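Side-chain contact in complement factor H (Mus musculus, PDB 2YBY), which regulates complement, probably restraining the alternative pathway on host surfaces through a chain of short sushi domains, two of which are present here: residues 114-117 / 118-122. The protein carries 1 engineered substitution. Sequence-based numbering, arbitrary orientation.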
ATOM      1  N   ASN A 114      -5.749  -0.841   9.892  1.00 27.08           N
ATOM      2  CA  ASN A 114      -5.499  -2.055  10.676  1.00 27.98           C
ATOM      3  C   ASN A 114      -5.920  -3.363   9.980  1.00 31.75           C
ATOM      4  O   ASN A 114      -6.311  -4.319  10.643  1.00 32.92           O
ATOM      5  CB  ASN A 114      -6.202  -1.953  12.022  1.00 32.63           C
ATOM      6  CG  ASN A 114      -5.546  -0.977  12.971  1.00 56.96           C
ATOM      7  OD1 ASN A 114      -4.374  -1.131  13.342  1.00 54.96           O
ATOM      8  ND2 ASN A 114      -6.281   0.030  13.417  1.00 46.28           N
ATOM      9  N   GLY A 115      -5.814  -3.415   8.657  1.00 23.78           N
ATOM     10  CA  GLY A 115      -6.110  -4.639   7.939  1.00 21.48           C
ATOM     11  C   GLY A 115      -7.530  -4.692   7.413  1.00 19.15           C
ATOM     12  O   GLY A 115      -8.231  -3.686   7.382  1.00 20.25           O
ATOM     13  N   TRP A 116      -7.951  -5.864   6.991  1.00 17.31           N
ATOM     14  CA  TRP A 116      -9.281  -6.061   6.410  1.00 17.10           C
ATOM     15  C   TRP A 116     -10.378  -5.833   7.438  1.00 20.04           C
ATOM     16  O   TRP A 116     -10.276  -6.301   8.572  1.00 20.46           O
ATOM     17  CB  TRP A 116      -9.450  -7.497   5.873  1.00 15.32           C
ATOM     18  CG  TRP A 116      -8.677  -7.818   4.620  1.00 15.17           C
ATOM     19  CD1 TRP A 116      -7.791  -8.837   4.458  1.00 17.85           C
ATOM     20  CD2 TRP A 116      -8.867  -7.244   3.318  1.00 14.73           C
ATOM     21  NE1 TRP A 116      -7.403  -8.931   3.136  1.00 16.71           N
ATOM     22  CE2 TRP A 116      -8.020  -7.942   2.424  1.00 18.00           C
ATOM     23  CE3 TRP A 116      -9.527  -6.109   2.850  1.00 15.23           C
ATOM     24  CZ2 TRP A 116      -7.913  -7.589   1.069  1.00 16.35           C
ATOM     25  CZ3 TRP A 116      -9.487  -5.814   1.499  1.00 17.03           C
ATOM     26  CH2 TRP A 116      -8.665  -6.539   0.629  1.00 17.12           C
ATOM     27  N   SER A 117     -11.415  -5.136   7.022  1.00 18.90           N
ATOM     28  CA  SER A 117     -12.615  -4.984   7.865  1.00 21.01           C
ATOM     29  C   SER A 117     -13.864  -5.152   7.042  1.00 22.68           C
ATOM     30  O   SER A 117     -14.089  -4.415   6.084  1.00 22.55           O
ATOM     31  CB  SER A 117     -12.675  -3.663   8.601  1.00 28.83           C
ATOM     32  OG  SER A 117     -13.614  -3.778   9.663  1.00 40.54           O
ATOM     33  N   PRO A 118     -14.692  -6.119   7.443  1.00 20.64           N
ATOM     34  CA  PRO A 118     -14.435  -7.122   8.485  1.00 21.15           C
ATOM     35  C   PRO A 118     -13.415  -8.132   7.944  1.00 24.61           C
ATOM     36  O   PRO A 118     -13.054  -8.031   6.761  1.00 23.03           O
ATOM     37  CB  PRO A 118     -15.807  -7.755   8.684  1.00 23.49           C
ATOM     38  CG  PRO A 118     -16.433  -7.684   7.368  1.00 25.79           C
ATOM     39  CD  PRO A 118     -15.930  -6.418   6.710  1.00 22.14           C
ATOM     40  N   PRO A 119     -12.935  -9.092   8.741  1.00 22.23           N
ATOM     41  CA  PRO A 119     -12.019 -10.103   8.213  1.00 22.03           C
ATOM     42  C   PRO A 119     -12.686 -11.041   7.201  1.00 24.04           C
ATOM     43  O   PRO A 119     -13.922 -11.194   7.203  1.00 22.13           O
ATOM     44  CB  PRO A 119     -11.618 -10.904   9.461  1.00 24.81           C
ATOM     45  CG  PRO A 119     -11.964 -10.055  10.610  1.00 29.07           C
ATOM     46  CD  PRO A 119     -13.213  -9.355  10.164  1.00 24.22           C
ATOM     47  N   PRO A 120     -11.868 -11.728   6.388  1.00 21.70           N
ATOM     48  CA  PRO A 120     -12.396 -12.656   5.380  1.00 21.67           C
ATOM     49  C   PRO A 120     -12.858 -13.979   5.976  1.00 25.67           C
ATOM     50  O   PRO A 120     -12.296 -15.051   5.718  1.00 27.28           O
ATOM     51  CB  PRO A 120     -11.207 -12.851   4.434  1.00 22.88           C
ATOM     52  CG  PRO A 120     -10.028 -12.631   5.260  1.00 26.34           C
ATOM     53  CD  PRO A 120     -10.397 -11.607   6.283  1.00 23.24           C
ATOM     54  N   LYS A 121     -13.858 -13.882   6.818  1.00 21.70           N
ATOM     55  CA  LYS A 121     -14.469 -15.003   7.508  1.00 21.52           C
ATOM     56  C   LYS A 121     -15.989 -14.852   7.395  1.00 22.99           C
ATOM     57  O   LYS A 121     -16.567 -13.931   7.974  1.00 21.96           O
ATOM     58  CB  LYS A 121     -14.021 -14.996   8.983  1.00 24.06           C
ATOM     59  CG  LYS A 121     -14.474 -16.192   9.801  1.00 41.76           C
ATOM     60  CD  LYS A 121     -13.771 -16.198  11.166  1.00 47.40           C
ATOM     61  CE  LYS A 121     -14.241 -17.291  12.092  1.00 55.89           C
ATOM     62  NZ  LYS A 121     -13.470 -17.291  13.365  1.00 62.62           N
ATOM     63  N   CYS A 122     -16.625 -15.728   6.612  1.00 22.49           N
ATOM     64  CA  CYS A 122     -18.084 -15.696   6.466  1.00 21.54           C
ATOM     65  C   CYS A 122     -18.659 -16.502   7.650  1.00 26.11           C
ATOM     66  O   CYS A 122     -18.251 -17.643   7.870  1.00 28.94           O
ATOM     67  CB  CYS A 122     -18.505 -16.279   5.127  1.00 20.79           C
ATOM     68  SG  CYS A 122     -17.780 -15.428   3.694  1.00 22.45           S
TER
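The carbonyl O of Pro119 takes a short hydrogen bond of 2.7 Å from Lys121 N, closing an inverse gamma turn centred on Pro120. Proline suits the middle of this turn: its ring already restricts phi to about the -77° seen here, and psi of 63° completes the bend. Pro120 CD then lies 4.2 Å from Trp116 CD1, an apolar contact that approaches the pyrrole side of the indole obliquely. The indole is directed there by a CG placed anti to the carbonyl carbon and beside the backbone N (chi1 -72°). Its polar end is also used, since NE1 donates a hydrogen bond to Val70 O, while its side chain touches Cys69 and Cys111, partners in one disulfide. Such a tryptophan packed beside the first disulfide is a hallmark of the sushi (CCP) domain, and the second disulfide, Cys96 to Cys122, anchors the end of 118-122. A large, flat, mostly apolar group with one N-H therefore fits this place well.

Between strand 115-117 and the turn, the chain kinks sharply at a cis peptide bond between Ser117 and Pro118, which brings Ser117 CA to 2.9 Å from Pro118 CA. Proline accepts the cis form more readily than other residues. The bend carries Pro118 O back over the strand, where it lies 3.5 Å from Trp116 C and 3.8 Å from Trp116 CB; these are packing contacts rather than hydrogen bonds. On the exposed side Ser117 is small enough to sit beside the kink: OG, anti to the backbone N, lies 3.6 Å from Pro118 CA. Backbone bonding of Ser117 to Thr110 and of Pro120 to Glu75 ties both arms of the bend to the rest of the domain.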